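PDB 5Y5A: KLLA0F20702p from Kluyveromyces lactis, which is an Est1 protein, a telomerase subunit that probably helps recruit telomerase to telomeres through its contact with Cdc13. Local coordinates for residues 315-318 / 319-323; 288-291 / 292-296; 275-278 / 279-283; 344-347 / 348-352. One frame throughout, in Å; residues are numbered along the deposited sequence.

Interaction 1. Residues 315-318 / 319-323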
# COMPACT_ATOMS: atom_id res chain seq x y z
N PHE A 315 15.63 -4.67 2.37
CA PHE A 315 16.49 -3.76 1.63
C PHE A 315 17.08 -4.29 0.34
O PHE A 315 17.21 -3.55 -0.62
CB PHE A 315 17.62 -3.28 2.53
CG PHE A 315 17.22 -2.19 3.47
CD1 PHE A 315 16.57 -2.49 4.66
CD2 PHE A 315 17.48 -0.87 3.17
CE1 PHE A 315 16.19 -1.49 5.53
CE2 PHE A 315 17.11 0.14 4.04
CZ PHE A 315 16.46 -0.17 5.22
N TYR A 316 17.47 -5.56 0.31
CA TYR A 316 18.29 -6.04 -0.79
C TYR A 316 17.50 -6.22 -2.07
O TYR A 316 18.09 -6.41 -3.14
CB TYR A 316 19.02 -7.33 -0.43
CG TYR A 316 20.28 -7.08 0.38
CD1 TYR A 316 20.44 -5.90 1.09
CD2 TYR A 316 21.32 -8.01 0.43
CE1 TYR A 316 21.56 -5.64 1.83
CE2 TYR A 316 22.48 -7.75 1.17
CZ TYR A 316 22.59 -6.56 1.87
OH TYR A 316 23.71 -6.27 2.63
N ILE A 317 16.18 -6.15 -2.00
CA ILE A 317 15.40 -6.21 -3.22
C ILE A 317 15.38 -4.83 -3.89
O ILE A 317 15.09 -4.72 -5.07
CB ILE A 317 13.94 -6.69 -2.95
CG1 ILE A 317 13.28 -7.15 -4.26
CG2 ILE A 317 13.13 -5.60 -2.25
CD1 ILE A 317 11.81 -7.56 -4.11
N LEU A 318 15.68 -3.80 -3.13
CA LEU A 318 15.65 -2.46 -3.64
C LEU A 318 16.61 -2.17 -4.75
O LEU A 318 16.21 -1.67 -5.75
CB LEU A 318 15.74 -1.46 -2.51
CG LEU A 318 14.62 -1.56 -1.51
CD1 LEU A 318 14.79 -0.59 -0.39
CD2 LEU A 318 13.28 -1.34 -2.16
N PRO A 319 17.88 -2.49 -4.60
CA PRO A 319 18.79 -2.26 -5.73
C PRO A 319 18.47 -3.08 -6.97
O PRO A 319 18.85 -2.67 -8.07
CB PRO A 319 20.16 -2.67 -5.17
CG PRO A 319 20.03 -2.48 -3.71
CD PRO A 319 18.62 -2.90 -3.39
N LEU A 320 17.78 -4.21 -6.81
CA LEU A 320 17.46 -5.05 -7.95
C LEU A 320 16.35 -4.39 -8.77
O LEU A 320 16.43 -4.31 -9.99
CB LEU A 320 17.04 -6.45 -7.50
CG LEU A 320 18.09 -7.09 -6.59
CD1 LEU A 320 17.59 -8.41 -6.02
CD2 LEU A 320 19.39 -7.30 -7.35
N ILE A 321 15.33 -3.92 -8.07
CA ILE A 321 14.27 -3.16 -8.69
C ILE A 321 14.82 -1.85 -9.27
O ILE A 321 14.53 -1.48 -10.41
CB ILE A 321 13.15 -2.88 -7.69
CG1 ILE A 321 12.45 -4.20 -7.34
CG2 ILE A 321 12.15 -1.88 -8.27
CD1 ILE A 321 11.43 -4.07 -6.21
N GLY A 322 15.64 -1.16 -8.48
CA GLY A 322 16.25 0.09 -8.90
C GLY A 322 17.01 -0.03 -10.21
O GLY A 322 16.86 0.81 -11.10
N SER A 323 17.81 -1.08 -10.32
CA SER A 323 18.65 -1.26 -11.50
C SER A 323 17.85 -1.56 -12.77
O SER A 323 18.30 -1.28 -13.87
CB SER A 323 19.67 -2.37 -11.26
OG SER A 323 19.05 -3.64 -11.26

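Interaction 2. Residues 288-291 / 292-296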
# COMPACT_ATOMS: atom_id res chain seq x y z
N LYS A 288 20.28 8.85 -1.23
CA LYS A 288 21.58 8.94 -0.55
C LYS A 288 21.52 8.22 0.79
O LYS A 288 22.47 7.57 1.20
CB LYS A 288 21.99 10.40 -0.35
CG LYS A 288 22.36 11.16 -1.62
CD LYS A 288 22.67 12.62 -1.28
CE LYS A 288 23.16 13.41 -2.50
NZ LYS A 288 23.23 14.88 -2.23
N LYS A 289 20.38 8.34 1.46
CA LYS A 289 20.14 7.65 2.72
C LYS A 289 20.08 6.14 2.50
O LYS A 289 20.61 5.38 3.31
CB LYS A 289 18.86 8.15 3.37
CG LYS A 289 19.00 9.54 3.95
CD LYS A 289 17.69 10.04 4.49
CE LYS A 289 17.88 11.37 5.19
NZ LYS A 289 16.57 11.89 5.66
N LEU A 290 19.42 5.73 1.42
CA LEU A 290 19.35 4.31 1.08
C LEU A 290 20.75 3.73 0.95
O LEU A 290 21.03 2.64 1.45
CB LEU A 290 18.58 4.10 -0.24
CG LEU A 290 18.60 2.68 -0.83
CD1 LEU A 290 18.05 1.63 0.17
CD2 LEU A 290 17.80 2.65 -2.12
N LEU A 291 21.63 4.47 0.30
CA LEU A 291 23.00 4.00 0.11
C LEU A 291 23.74 3.88 1.45
O LEU A 291 24.54 2.96 1.64
CB LEU A 291 23.74 4.94 -0.85
CG LEU A 291 23.75 4.41 -2.29
CD1 LEU A 291 22.35 4.05 -2.76
CD2 LEU A 291 24.39 5.40 -3.26
N ASN A 292 23.44 4.78 2.38
CA ASN A 292 24.01 4.70 3.73
C ASN A 292 23.53 3.46 4.47
O ASN A 292 24.32 2.81 5.16
CB ASN A 292 23.67 5.95 4.53
CG ASN A 292 24.44 7.17 4.05
OD1 ASN A 292 25.45 7.04 3.36
ND2 ASN A 292 23.96 8.35 4.41
N SER A 293 22.25 3.15 4.33
CA SER A 293 21.67 1.94 4.91
C SER A 293 22.33 0.70 4.33
O SER A 293 22.66 -0.23 5.06
CB SER A 293 20.16 1.89 4.66
OG SER A 293 19.48 2.80 5.49
N LEU A 294 22.51 0.69 3.02
CA LEU A 294 23.18 -0.43 2.37
C LEU A 294 24.62 -0.55 2.90
O LEU A 294 25.13 -1.66 3.03
CB LEU A 294 23.13 -0.27 0.85
CG LEU A 294 21.71 -0.33 0.27
CD1 LEU A 294 21.67 0.06 -1.21
CD2 LEU A 294 21.08 -1.72 0.46
N ASP A 295 25.25 0.58 3.23
CA ASP A 295 26.58 0.57 3.87
C ASP A 295 26.53 -0.14 5.22
O ASP A 295 27.38 -0.99 5.53
CB ASP A 295 27.13 1.99 4.09
CG ASP A 295 27.50 2.70 2.81
OD1 ASP A 295 27.51 2.07 1.73
OD2 ASP A 295 27.83 3.90 2.89
N ASP A 296 25.55 0.24 6.04
CA ASP A 296 25.42 -0.33 7.38
C ASP A 296 25.14 -1.82 7.29
O ASP A 296 25.66 -2.60 8.08
CB ASP A 296 24.29 0.37 8.16
CG ASP A 296 24.50 1.87 8.28
OD1 ASP A 296 25.66 2.33 8.31
OD2 ASP A 296 23.48 2.59 8.36

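Interaction 3. Residues 275-278 / 279-283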
# COMPACT_ATOMS: atom_id res chain seq x y z
N PHE A 275 9.03 7.72 -4.98
CA PHE A 275 9.66 6.49 -5.47
C PHE A 275 10.99 6.78 -6.18
O PHE A 275 12.00 6.12 -5.96
CB PHE A 275 8.70 5.77 -6.42
CG PHE A 275 9.18 4.43 -6.90
CD1 PHE A 275 9.02 3.30 -6.11
CD2 PHE A 275 9.75 4.30 -8.15
CE1 PHE A 275 9.44 2.04 -6.56
CE2 PHE A 275 10.17 3.04 -8.62
CZ PHE A 275 10.01 1.92 -7.81
N THR A 276 10.97 7.80 -7.03
CA THR A 276 12.13 8.18 -7.83
C THR A 276 13.22 8.83 -6.97
O THR A 276 14.41 8.61 -7.19
CB THR A 276 11.70 9.15 -8.95
OG1 THR A 276 10.68 8.53 -9.73
CG2 THR A 276 12.87 9.49 -9.86
N ASN A 277 12.79 9.61 -5.99
CA ASN A 277 13.71 10.26 -5.07
C ASN A 277 14.49 9.20 -4.28
O ASN A 277 15.65 9.39 -3.95
CB ASN A 277 12.96 11.20 -4.13
CG ASN A 277 13.88 12.11 -3.32
OD1 ASN A 277 14.23 11.80 -2.18
ND2 ASN A 277 14.27 13.25 -3.90
N LEU A 278 13.83 8.08 -4.03
CA LEU A 278 14.41 6.97 -3.28
C LEU A 278 15.30 6.05 -4.12
O LEU A 278 16.36 5.62 -3.67
CB LEU A 278 13.30 6.14 -2.62
CG LEU A 278 13.71 4.89 -1.84
CD1 LEU A 278 14.73 5.20 -0.74
CD2 LEU A 278 12.48 4.21 -1.25
N LEU A 279 14.87 5.76 -5.34
CA LEU A 279 15.53 4.70 -6.12
C LEU A 279 16.15 5.16 -7.42
O LEU A 279 16.89 4.40 -8.04
CB LEU A 279 14.53 3.58 -6.43
CG LEU A 279 13.96 2.83 -5.24
CD1 LEU A 279 12.87 1.85 -5.70
CD2 LEU A 279 15.08 2.10 -4.50
N GLY A 280 15.83 6.37 -7.86
CA GLY A 280 16.21 6.77 -9.21
C GLY A 280 17.03 8.03 -9.36
O GLY A 280 17.70 8.22 -10.37
N ASP A 281 16.95 8.90 -8.36
CA ASP A 281 17.65 10.17 -8.35
C ASP A 281 18.99 10.09 -7.59
O ASP A 281 18.99 9.99 -6.36
CB ASP A 281 16.75 11.23 -7.73
CG ASP A 281 17.28 12.64 -7.91
OD1 ASP A 281 18.44 12.81 -8.35
OD2 ASP A 281 16.52 13.58 -7.59
N PRO A 282 20.12 10.15 -8.31
CA PRO A 282 21.45 10.15 -7.69
C PRO A 282 21.57 11.22 -6.61
O PRO A 282 22.36 11.06 -5.68
CB PRO A 282 22.39 10.47 -8.86
CG PRO A 282 21.65 10.05 -10.07
CD PRO A 282 20.20 10.28 -9.77
N ASN A 283 20.80 12.30 -6.74
CA ASN A 283 20.87 13.41 -5.79
C ASN A 283 19.68 13.48 -4.84
O ASN A 283 19.56 14.43 -4.08
CB ASN A 283 20.99 14.73 -6.55
CG ASN A 283 22.27 14.81 -7.34
OD1 ASN A 283 23.27 14.20 -6.98
ND2 ASN A 283 22.24 15.56 -8.43
O HOH W 1 14.18 13.36 -6.65

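Interaction 4. Residues 344-347 / 348-352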
# COMPACT_ATOMS: atom_id res chain seq x y z
N THR A 344 21.74 -12.67 -4.72
CA THR A 344 22.07 -14.00 -4.22
C THR A 344 21.78 -14.06 -2.72
O THR A 344 21.26 -15.06 -2.22
CB THR A 344 23.54 -14.37 -4.51
OG1 THR A 344 24.41 -13.36 -4.00
CG2 THR A 344 23.78 -14.48 -6.01
N LEU A 345 22.06 -12.98 -2.00
CA LEU A 345 21.87 -12.97 -0.55
C LEU A 345 20.39 -12.87 -0.22
O LEU A 345 19.90 -13.56 0.68
CB LEU A 345 22.65 -11.82 0.09
CG LEU A 345 23.12 -12.04 1.53
CD1 LEU A 345 23.85 -13.36 1.64
CD2 LEU A 345 24.02 -10.92 1.99
N LEU A 346 19.67 -12.02 -0.94
CA LEU A 346 18.21 -11.95 -0.86
C LEU A 346 17.57 -13.32 -1.07
O LEU A 346 16.73 -13.75 -0.29
CB LEU A 346 17.64 -10.98 -1.90
CG LEU A 346 16.12 -10.94 -1.96
CD1 LEU A 346 15.60 -10.32 -0.68
CD2 LEU A 346 15.58 -10.19 -3.19
N PHE A 347 17.96 -14.00 -2.14
CA PHE A 347 17.36 -15.30 -2.47
C PHE A 347 17.75 -16.32 -1.43
O PHE A 347 16.93 -17.15 -1.05
CB PHE A 347 17.77 -15.76 -3.88
CG PHE A 347 16.92 -15.17 -4.99
CD1 PHE A 347 16.74 -13.80 -5.08
CD2 PHE A 347 16.34 -15.98 -5.95
CE1 PHE A 347 15.97 -13.25 -6.11
CE2 PHE A 347 15.56 -15.45 -6.98
CZ PHE A 347 15.38 -14.09 -7.07
N ASP A 348 18.99 -16.25 -0.94
CA ASP A 348 19.45 -17.17 0.10
C ASP A 348 18.69 -16.97 1.41
O ASP A 348 18.27 -17.94 2.05
CB ASP A 348 20.96 -17.03 0.35
CG ASP A 348 21.80 -17.70 -0.73
OD1 ASP A 348 21.22 -18.22 -1.72
OD2 ASP A 348 23.04 -17.70 -0.60
N LYS A 349 18.52 -15.72 1.83
CA LYS A 349 17.76 -15.42 3.05
C LYS A 349 16.32 -15.92 2.91
O LYS A 349 15.76 -16.50 3.84
CB LYS A 349 17.77 -13.91 3.35
CG LYS A 349 19.14 -13.35 3.78
CD LYS A 349 19.68 -14.10 4.99
CE LYS A 349 20.97 -13.51 5.48
NZ LYS A 349 21.54 -14.29 6.61
N ILE A 350 15.74 -15.73 1.73
CA ILE A 350 14.37 -16.19 1.49
C ILE A 350 14.28 -17.72 1.63
O ILE A 350 13.35 -18.24 2.26
CB ILE A 350 13.88 -15.74 0.10
CG1 ILE A 350 13.68 -14.22 0.08
CG2 ILE A 350 12.56 -16.44 -0.29
CD1 ILE A 350 13.26 -13.67 -1.28
N GLU A 351 15.26 -18.44 1.11
CA GLU A 351 15.27 -19.90 1.17
C GLU A 351 15.51 -20.42 2.58
O GLU A 351 14.87 -21.36 3.03
CB GLU A 351 16.33 -20.46 0.21
CG GLU A 351 16.50 -21.95 0.22
CD GLU A 351 17.34 -22.43 -0.95
OE1 GLU A 351 17.86 -21.57 -1.71
OE2 GLU A 351 17.47 -23.65 -1.14
N ILE A 352 16.43 -19.78 3.29
CA ILE A 352 16.89 -20.28 4.58
C ILE A 352 16.09 -19.69 5.76
O ILE A 352 15.94 -20.34 6.80
CB ILE A 352 18.40 -19.98 4.77
CG1 ILE A 352 19.21 -20.64 3.66
CG2 ILE A 352 18.90 -20.42 6.14
CD1 ILE A 352 20.71 -20.45 3.78

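Interaction 1. Residues 315-318 / 319-323
The backbone oxygen of Ile317 takes two N-H groups from the following turn. The straight bond comes from Ile321 N, 3.1 Å from Ile317 O, with an N-H...O angle of 172°. Leu320 N adds a weak, bent bond at 3.2 Å to Ile317 O. One step on, Gly322 N donates to Leu318 O at 2.8 Å, nearly in line with the carbonyl bond. Phe315 to Leu318 form a type I beta turn, closed by Leu318 N on Phe315 O at 3.0 Å. The turn joins two short helices of the DNA/RNA binding domain of Est1. Pro319 has no N-H to give, and its ring carbon CD rests 3.2 Å from Phe315 O.

The side chains follow this path. Ile317 and Ile321 cross at an angle, and their CD1 methyls meet at 4.1 Å. Ile317 CG1 lies opposite the backbone N (chi1 -163°), which carries its end to the Ile321 side chain. Leu320 lays CG and CD1 against Tyr316 O, each 3.5 Å from it. Leu320 CD1 also packs on Leu346. With an alanine at Leu320, CG and both methyls are gone; Tyr316 O would probably lose this apolar cover and the packing on Leu346 would thin. At the other end, Ser323 OG donates back to Leu320 O.

All the touching residues are buried. Tyr316 bonds through its hydroxyl to Glu301 and meets Phe342 edge to face. Pro319 touches Leu294 of helix 285-298 and Phe342 of helix 339-379. Leu318 touches Ala255 of helix 251-263, and Ile321 touches Ser371 of helix 339-379.

Interaction 2. Residues 288-291 / 292-296
Four successive backbone bonds of a regular alpha helix join Lys288-Leu291 to Asn292-Asp295, the shortest being Leu294 N to Leu290 O and Asp295 N to Leu291 O, both 2.9 Å.

Leu290 and Leu294 are the apolar pair on the inner side. They lie one turn apart, and Leu294 CD1 sits 4.1 Å from Leu290 CG. Leu290 CG is anti to its own N (chi1 171°), which brings it near that methyl. Leu294 CG also covers Leu290 O at 3.3 Å. Leu291 CD1 reaches the same Leu294 methyl more loosely, at 4.3 Å. Ser293 lies against the previous turn, with CB 3.4 Å from Leu290 O. Leu290 and Ser293 both pack on Phe315 of helix 306-315, and Leu290 also touches Leu278 and Leu279.

Asn292 folds its amide back beside Lys288 O. Asp295 turns its carboxylate toward the preceding turn, placing OD1 3.1 Å from Leu291 O. These two oxygens are both acceptors and do not bond each other. Two residues of the loop before helix 339-379 serve them. His335 NE2 donates to Leu291 O and weakly to Asp295 OD1, and Arg334 forms a salt bridge with Asp295 OD2. These donors probably offset the repulsion between the two oxygens, and they tie the helix to residues 334-335.

Interaction 3. Residues 275-278 / 279-283
Phe275 and Leu279 mark the last turn of helix 271-279, and an Asx turn at Asp281 follows where the chain leaves the helix. This is a helix end inside the DNA/RNA binding domain of Est1.

The backbone bonds come first. Leu279 N donates to Phe275 O at 3.0 Å, the ordinary helical bond. Thr276 O then takes two donors, Gly280 N at 2.7 Å and Asp281 N at 2.8 Å. They arrive from opposite faces of its carbonyl plane. The second is an i to i+5 bond, wider than the alpha-helical i to i+4 step. Gly280 is the first residue to leave helical angles.

The apolar contacts lie on the buried side. Leu279 sets its CD1 methyl over one face of the Phe275 ring, in a CH-pi contact 3.9 Å from the ring centroid and 29° off the normal. The Phe275 side chain leaves anti to its backbone N (chi1 -175°), which turns the ring under that methyl. Leu278 and Leu279 run side by side, with their CG atoms 4.0 Å apart. Phe326 touches both Phe275 and Leu279. Phe275 also packs on Met374 of helix 339-379.

Polar side chains bond round the turn. Asp281 OD1 accepts from Asn283 N at 2.9 Å, with the donor standing 54° out of the carboxylate plane. Asn277 OD1 accepts from Leu286 N at the start of the next helix. One water bridges Asn277 and Asp281: it takes a bond from Asn277 ND2 at 2.8 Å and gives one to Asp281 OD2 at 2.5 Å.

Interaction 4. Residues 344-347 / 348-352
Ile350 lays its side chain across that of Leu346, one helical turn back, and touches it through the CD1 methyl. That methyl lies 4.0 Å from Leu346 CG. Ile350 CG1, anti to its carbonyl carbon (chi1 -69°), lies over the preceding turn, 3.1 Å from Leu346 O. Ile350 also packs on Phe401 of helix 385-410. Cutting Ile350 back to an alanine removes CG1 and CD1, which would probably open a gap beside Leu346 and take apolar contact from Phe401.

Lys349 points another way. Its CG sits 3.2 Å from Leu345 O, then the chain bends at chi2 and its NZ bonds to Asn309. The Phe347 ring meets that of His404 of helix 385-410, the planes at about 35°. Asp348 folds over the preceding turn with OD1 3.2 Å from Thr344 O, and these two acceptors do not bond.

The backbone holds the frame. Lys349 N donates to Leu345 O at 2.8 Å, and Ile350 N to Leu346 O at 3.0 Å. Phe347 O accepts from Glu351 N and also from His404 NE2. The chemistry is thus divided: apolar branches and one shared carbonyl tie the turn to helix 385-410, while the Lys349 amine reaches helix 306-315.

How the interactions relate
Along the chain the order is interaction 3, 2, 1, 4, all within the DNA/RNA binding domain of Est1. Interaction 3 ends helix 271-279, interaction 2 lies on helix 285-298, interaction 1 links helices 306-315 and 318-325, and interaction 4 sits on helix 339-379. The centre of interaction 1 lies about 12 Å from those of interactions 2 and 3 and about 14 Å from that of interaction 4, and it touches all three. Interactions 2 and 3, on consecutive helices, have centres about 13 Å apart. Interaction 4 touches neither; its nearest atoms are about 9 Å from interaction 2. This is consistent with one compact helical body in the part of Est1 named for DNA/RNA binding.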